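Local structure of SusD superfamily protein (Parabacteroides distasonis, 3OTN) at residues A217-L231 with Y360-V372. The protein probably binds nutrient glycans at the outer membrane, as a SusD-family lipoprotein would on behalf of a partner transporter. Numbering follows the deposited sequence.
With EDO (1,2-ethanediol), chain S.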
loop_
_atom_site.group_PDB
_atom_site.type_symbol
_atom_site.label_atom_id
_atom_site.label_comp_id
_atom_site.label_asym_id
_atom_site.label_seq_id
_atom_site.Cartn_x
_atom_site.Cartn_y
_atom_site.Cartn_z
ATOM N N ALA A 217 16.135 -8.234 6.347
ATOM C CA ALA A 217 17.127 -7.205 6.675
ATOM C C ALA A 217 18.236 -7.079 5.598
ATOM O O ALA A 217 18.641 -5.959 5.294
ATOM C CB ALA A 217 17.743 -7.450 8.091
ATOM N N LYS A 218 18.666 -8.206 5.009
ATOM C CA LYS A 218 19.662 -8.222 3.931
ATOM C C LYS A 218 19.207 -7.328 2.765
ATOM O O LYS A 218 19.990 -6.526 2.215
ATOM C CB LYS A 218 19.883 -9.672 3.426
ATOM C CG LYS A 218 21.111 -9.882 2.532
ATOM C CD LYS A 218 21.101 -11.224 1.745
ATOM C CE LYS A 218 21.254 -12.480 2.629
ATOM N NZ LYS A 218 21.138 -13.793 1.867
ATOM N N ARG A 219 17.940 -7.488 2.377
ATOM C CA ARG A 219 17.409 -6.771 1.223
ATOM C C ARG A 219 17.231 -5.287 1.456
ATOM O O ARG A 219 17.603 -4.497 0.615
ATOM C CB ARG A 219 16.101 -7.372 0.711
ATOM C CG ARG A 219 16.290 -8.537 -0.255
ATOM C CD ARG A 219 17.060 -9.639 0.312
ATOM N NE ARG A 219 17.262 -10.748 -0.600
ATOM C CZ ARG A 219 17.527 -11.994 -0.208
ATOM N NH1 ARG A 219 17.622 -12.305 1.082
ATOM N NH2 ARG A 219 17.724 -12.934 -1.117
ATOM N N SER A 220 16.621 -4.924 2.574
ATOM C CA SER A 220 16.445 -3.507 2.904
ATOM C C SER A 220 17.798 -2.805 3.088
ATOM O O SER A 220 17.943 -1.635 2.680
ATOM C CB SER A 220 15.501 -3.339 4.108
ATOM O OG SER A 220 15.894 -4.188 5.165
ATOM N N LEU A 221 18.783 -3.510 3.679
ATOM C CA LEU A 221 20.132 -2.965 3.841
ATOM C C LEU A 221 20.782 -2.699 2.485
ATOM O O LEU A 221 21.438 -1.666 2.318
ATOM C CB LEU A 221 21.042 -3.880 4.654
ATOM C CG LEU A 221 22.379 -3.279 5.111
ATOM C CD1 LEU A 221 22.172 -2.016 5.902
ATOM C CD2 LEU A 221 23.127 -4.300 5.962
ATOM N N GLU A 222 20.572 -3.602 1.518
ATOM C CA GLU A 222 21.072 -3.393 0.145
ATOM C C GLU A 222 20.525 -2.087 -0.433
ATOM O O GLU A 222 21.281 -1.315 -1.049
ATOM C CB GLU A 222 20.781 -4.605 -0.774
ATOM C CG GLU A 222 21.738 -5.813 -0.524
ATOM C CD GLU A 222 21.286 -7.168 -1.135
ATOM O OE1 GLU A 222 20.251 -7.250 -1.797
ATOM O OE2 GLU A 222 21.986 -8.190 -0.940
ATOM N N VAL A 223 19.228 -1.818 -0.218
ATOM C CA VAL A 223 18.624 -0.573 -0.710
ATOM C C VAL A 223 19.282 0.659 -0.060
ATOM O O VAL A 223 19.551 1.647 -0.737
ATOM C CB VAL A 223 17.071 -0.536 -0.508
ATOM C CG1 VAL A 223 16.476 0.811 -0.989
ATOM C CG2 VAL A 223 16.394 -1.689 -1.267
ATOM N N ILE A 224 19.503 0.595 1.244
ATOM C CA ILE A 224 20.201 1.664 1.983
ATOM C C ILE A 224 21.608 1.885 1.411
ATOM O O ILE A 224 21.973 3.005 1.063
ATOM C CB ILE A 224 20.284 1.354 3.503
ATOM C CG1 ILE A 224 18.889 1.352 4.124
ATOM C CG2 ILE A 224 21.185 2.382 4.255
ATOM C CD1 ILE A 224 18.847 0.800 5.586
ATOM N N LYS A 225 22.382 0.809 1.303
ATOM C CA LYS A 225 23.784 0.890 0.834
ATOM C C LYS A 225 23.924 1.316 -0.621
ATOM O O LYS A 225 24.965 1.813 -1.003
ATOM C CB LYS A 225 24.510 -0.452 1.016
ATOM C CG LYS A 225 24.763 -0.883 2.488
ATOM C CD LYS A 225 25.527 0.139 3.303
ATOM C CE LYS A 225 25.880 -0.426 4.681
ATOM N NZ LYS A 225 26.335 0.654 5.592
ATOM N N SER A 226 22.882 1.125 -1.418
ATOM C CA SER A 226 22.883 1.564 -2.810
ATOM C C SER A 226 23.040 3.071 -3.000
ATOM O O SER A 226 23.537 3.478 -4.032
ATOM C CB SER A 226 21.608 1.113 -3.530
ATOM O OG SER A 226 20.502 1.954 -3.208
ATOM N N ASN A 227 22.616 3.895 -2.032
ATOM C CA ASN A 227 22.679 5.370 -2.171
ATOM C C ASN A 227 21.864 5.906 -3.358
ATOM O O ASN A 227 22.094 7.002 -3.800
ATOM C CB ASN A 227 24.135 5.901 -2.315
ATOM C CG ASN A 227 25.018 5.549 -1.154
ATOM O OD1 ASN A 227 24.642 5.714 0.000
ATOM N ND2 ASN A 227 26.239 5.106 -1.455
ATOM N N GLU A 228 20.898 5.144 -3.844
ATOM C CA GLU A 228 20.042 5.550 -4.947
ATOM C C GLU A 228 18.766 6.238 -4.479
ATOM O O GLU A 228 17.989 6.664 -5.319
ATOM C CB GLU A 228 19.592 4.318 -5.708
ATOM C CG GLU A 228 20.739 3.476 -6.219
ATOM C CD GLU A 228 21.125 3.767 -7.635
ATOM O OE1 GLU A 228 20.705 4.802 -8.180
ATOM O OE2 GLU A 228 21.863 2.932 -8.196
ATOM N N TYR A 229 18.504 6.236 -3.165
ATOM C CA TYR A 229 17.296 6.850 -2.586
ATOM C C TYR A 229 17.738 7.697 -1.393
ATOM O O TYR A 229 18.725 7.376 -0.716
ATOM C CB TYR A 229 16.267 5.794 -2.142
ATOM C CG TYR A 229 15.902 4.822 -3.255
ATOM C CD1 TYR A 229 15.023 5.191 -4.248
ATOM C CD2 TYR A 229 16.528 3.576 -3.361
ATOM C CE1 TYR A 229 14.720 4.347 -5.318
ATOM C CE2 TYR A 229 16.225 2.703 -4.413
ATOM C CZ TYR A 229 15.322 3.095 -5.388
ATOM O OH TYR A 229 14.987 2.262 -6.419
ATOM N N THR A 230 16.985 8.758 -1.139
ATOM C CA THR A 230 17.254 9.691 -0.053
ATOM C C THR A 230 15.931 10.026 0.600
ATOM O O THR A 230 14.888 9.980 -0.055
ATOM C CB THR A 230 17.892 11.011 -0.570
ATOM O OG1 THR A 230 17.111 11.497 -1.664
ATOM C CG2 THR A 230 19.305 10.788 -1.055
ATOM N N LEU A 231 15.970 10.309 1.892
ATOM C CA LEU A 231 14.785 10.723 2.631
ATOM C C LEU A 231 14.380 12.155 2.213
ATOM O O LEU A 231 15.230 13.018 2.018
ATOM C CB LEU A 231 15.055 10.677 4.134
ATOM C CG LEU A 231 15.096 9.306 4.810
ATOM C CD1 LEU A 231 15.487 9.478 6.306
ATOM C CD2 LEU A 231 13.777 8.567 4.678
ATOM N N TYR A 360 11.160 4.909 0.337
ATOM C CA TYR A 360 12.339 4.661 1.171
ATOM C C TYR A 360 12.076 4.672 2.661
ATOM O O TYR A 360 12.659 3.848 3.398
ATOM C CB TYR A 360 13.398 5.695 0.815
ATOM C CG TYR A 360 14.805 5.452 1.294
ATOM C CD1 TYR A 360 15.428 4.233 1.107
ATOM C CD2 TYR A 360 15.549 6.498 1.809
ATOM C CE1 TYR A 360 16.740 4.056 1.476
ATOM C CE2 TYR A 360 16.860 6.333 2.179
ATOM C CZ TYR A 360 17.448 5.119 2.008
ATOM O OH TYR A 360 18.736 4.952 2.389
ATOM N N THR A 361 11.202 5.560 3.134
ATOM C CA THR A 361 10.886 5.565 4.597
ATOM C C THR A 361 10.394 4.202 5.106
ATOM O O THR A 361 10.847 3.725 6.153
ATOM C CB THR A 361 9.909 6.684 5.010
ATOM O OG1 THR A 361 10.514 7.954 4.774
ATOM C CG2 THR A 361 9.530 6.586 6.516
ATOM N N ASP A 362 9.513 3.565 4.337
ATOM C CA ASP A 362 8.978 2.232 4.632
ATOM C C ASP A 362 10.120 1.218 4.667
ATOM O O ASP A 362 10.222 0.433 5.593
ATOM C CB ASP A 362 7.975 1.856 3.533
ATOM C CG ASP A 362 7.143 0.592 3.825
ATOM O OD1 ASP A 362 7.269 -0.095 4.886
ATOM O OD2 ASP A 362 6.302 0.301 2.928
ATOM N N VAL A 363 11.019 1.302 3.696
ATOM C CA VAL A 363 12.129 0.354 3.618
ATOM C C VAL A 363 13.055 0.512 4.840
ATOM O O VAL A 363 13.481 -0.483 5.395
ATOM C CB VAL A 363 12.913 0.456 2.321
ATOM C CG1 VAL A 363 14.144 -0.491 2.361
ATOM C CG2 VAL A 363 12.016 0.118 1.132
ATOM N N LEU A 364 13.374 1.746 5.223
ATOM C CA LEU A 364 14.173 2.007 6.428
ATOM C C LEU A 364 13.532 1.405 7.709
ATOM O O LEU A 364 14.204 0.734 8.515
ATOM C CB LEU A 364 14.368 3.509 6.624
ATOM C CG LEU A 364 15.148 4.307 5.566
ATOM C CD1 LEU A 364 15.466 5.716 6.056
ATOM C CD2 LEU A 364 16.417 3.564 5.190
ATOM N N LEU A 365 12.236 1.619 7.881
ATOM C CA LEU A 365 11.557 1.077 9.057
ATOM C C LEU A 365 11.448 -0.457 8.963
ATOM O O LEU A 365 11.512 -1.122 9.975
ATOM C CB LEU A 365 10.191 1.727 9.226
ATOM C CG LEU A 365 10.262 3.211 9.612
ATOM C CD1 LEU A 365 8.881 3.851 9.428
ATOM C CD2 LEU A 365 10.722 3.340 11.067
HETATM N N MSE A 366 11.295 -1.020 7.758
HETATM C CA MSE A 366 11.370 -2.485 7.579
HETATM C C MSE A 366 12.738 -3.029 7.945
HETATM O O MSE A 366 12.808 -4.091 8.551
HETATM C CB MSE A 366 10.988 -2.909 6.156
HETATM C CG MSE A 366 9.513 -2.746 5.861
HETATM SE SE MSE A 366 9.029 -3.742 4.255
HETATM C CE MSE A 366 10.020 -2.758 2.945
ATOM N N TYR A 367 13.814 -2.301 7.610
ATOM C CA TYR A 367 15.150 -2.696 8.080
ATOM C C TYR A 367 15.228 -2.711 9.609
ATOM O O TYR A 367 15.658 -3.730 10.180
ATOM C CB TYR A 367 16.308 -1.839 7.529
ATOM C CG TYR A 367 17.653 -2.297 8.117
ATOM C CD1 TYR A 367 18.330 -3.397 7.602
ATOM C CD2 TYR A 367 18.204 -1.656 9.226
ATOM C CE1 TYR A 367 19.533 -3.845 8.185
ATOM C CE2 TYR A 367 19.402 -2.077 9.790
ATOM C CZ TYR A 367 20.055 -3.181 9.259
ATOM O OH TYR A 367 21.224 -3.597 9.825
ATOM N N ALA A 368 14.860 -1.600 10.263
ATOM C CA ALA A 368 14.886 -1.516 11.744
ATOM C C ALA A 368 14.086 -2.655 12.382
ATOM O O ALA A 368 14.542 -3.260 13.357
ATOM C CB ALA A 368 14.367 -0.166 12.259
ATOM N N GLU A 369 12.904 -2.935 11.839
ATOM C CA GLU A 369 12.045 -3.988 12.390
ATOM C C GLU A 369 12.655 -5.369 12.240
ATOM O O GLU A 369 12.761 -6.108 13.206
ATOM C CB GLU A 369 10.623 -3.928 11.802
ATOM C CG GLU A 369 9.696 -4.982 12.436
ATOM C CD GLU A 369 8.206 -4.816 12.100
ATOM O OE1 GLU A 369 7.852 -3.885 11.381
ATOM O OE2 GLU A 369 7.390 -5.617 12.610
ATOM N N ALA A 370 13.065 -5.715 11.031
ATOM C CA ALA A 370 13.705 -7.005 10.774
ATOM C C ALA A 370 14.983 -7.197 11.597
ATOM O O ALA A 370 15.235 -8.294 12.134
ATOM C CB ALA A 370 14.023 -7.154 9.266
ATOM N N GLN A 371 15.802 -6.140 11.657
ATOM C CA GLN A 371 17.103 -6.187 12.328
ATOM C C GLN A 371 16.925 -6.445 13.819
ATOM O O GLN A 371 17.589 -7.339 14.377
ATOM C CB GLN A 371 17.917 -4.893 12.086
ATOM C CG GLN A 371 19.324 -4.929 12.635
ATOM C CD GLN A 371 19.406 -4.444 14.087
ATOM O OE1 GLN A 371 18.872 -3.393 14.417
ATOM N NE2 GLN A 371 20.082 -5.202 14.942
ATOM N N VAL A 372 16.036 -5.687 14.462
ATOM C CA VAL A 372 15.819 -5.885 15.888
ATOM C C VAL A 372 15.214 -7.269 16.199
ATOM O O VAL A 372 15.537 -7.870 17.219
ATOM C CB VAL A 372 15.004 -4.754 16.566
ATOM C CG1 VAL A 372 13.530 -4.817 16.197
ATOM C CG2 VAL A 372 15.187 -4.853 18.073
HETATM C C1 EDO S . 20.520 5.624 6.557
HETATM O O1 EDO S . 21.041 5.999 7.837
HETATM C C2 EDO S . 19.424 6.599 6.144
HETATM O O2 EDO S . 19.421 6.731 4.716
HETATM O O HOH W 1 13.841 -5.437 6.304
#
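The Tyr360 ring is held between Tyr229 CB on one face and Leu364 CD2 on the other, with its edge turned to Val223 and its hydroxyl to Ile224. Tyr229 CB makes a CH-pi contact 3.8 Å from the ring centroid, while Leu364 CD2, from the next turn of Tyr360's own helix, lies over the opposite face, toward its rim. Val223 CG1 meets the edge at CE1, and Ile224 CA lies beside the OH. With CG anti to the backbone N (chi1 -166°), the ring reaches across the interface, and its OH bonds to O2 of an ethanediol at 3.0 Å, the diol probably coming from the crystallisation liquor. A leucine here, lacking both ring and hydroxyl, would probably open a gap beside Tyr229 CB and leave Val223 CG1 less well packed. The two helices run roughly antiparallel, at 140°, within the helical, TPR-related part of the SusD fold, and one knob-into-hole contact is made: Tyr367 fits among Ala217, Ser220, Leu221 and Ile224. Ala217 O and Ser220 OG lie in the plane of its ring, at the edge, and its hydroxyl finds its main partner in Asn379. Ile224 CG1 presses tightly on Leu364 CD2 at 3.5 Å, whereas the other branch, Leu364 CD1, meets Leu231 CD2 tip to tip at 3.6 Å.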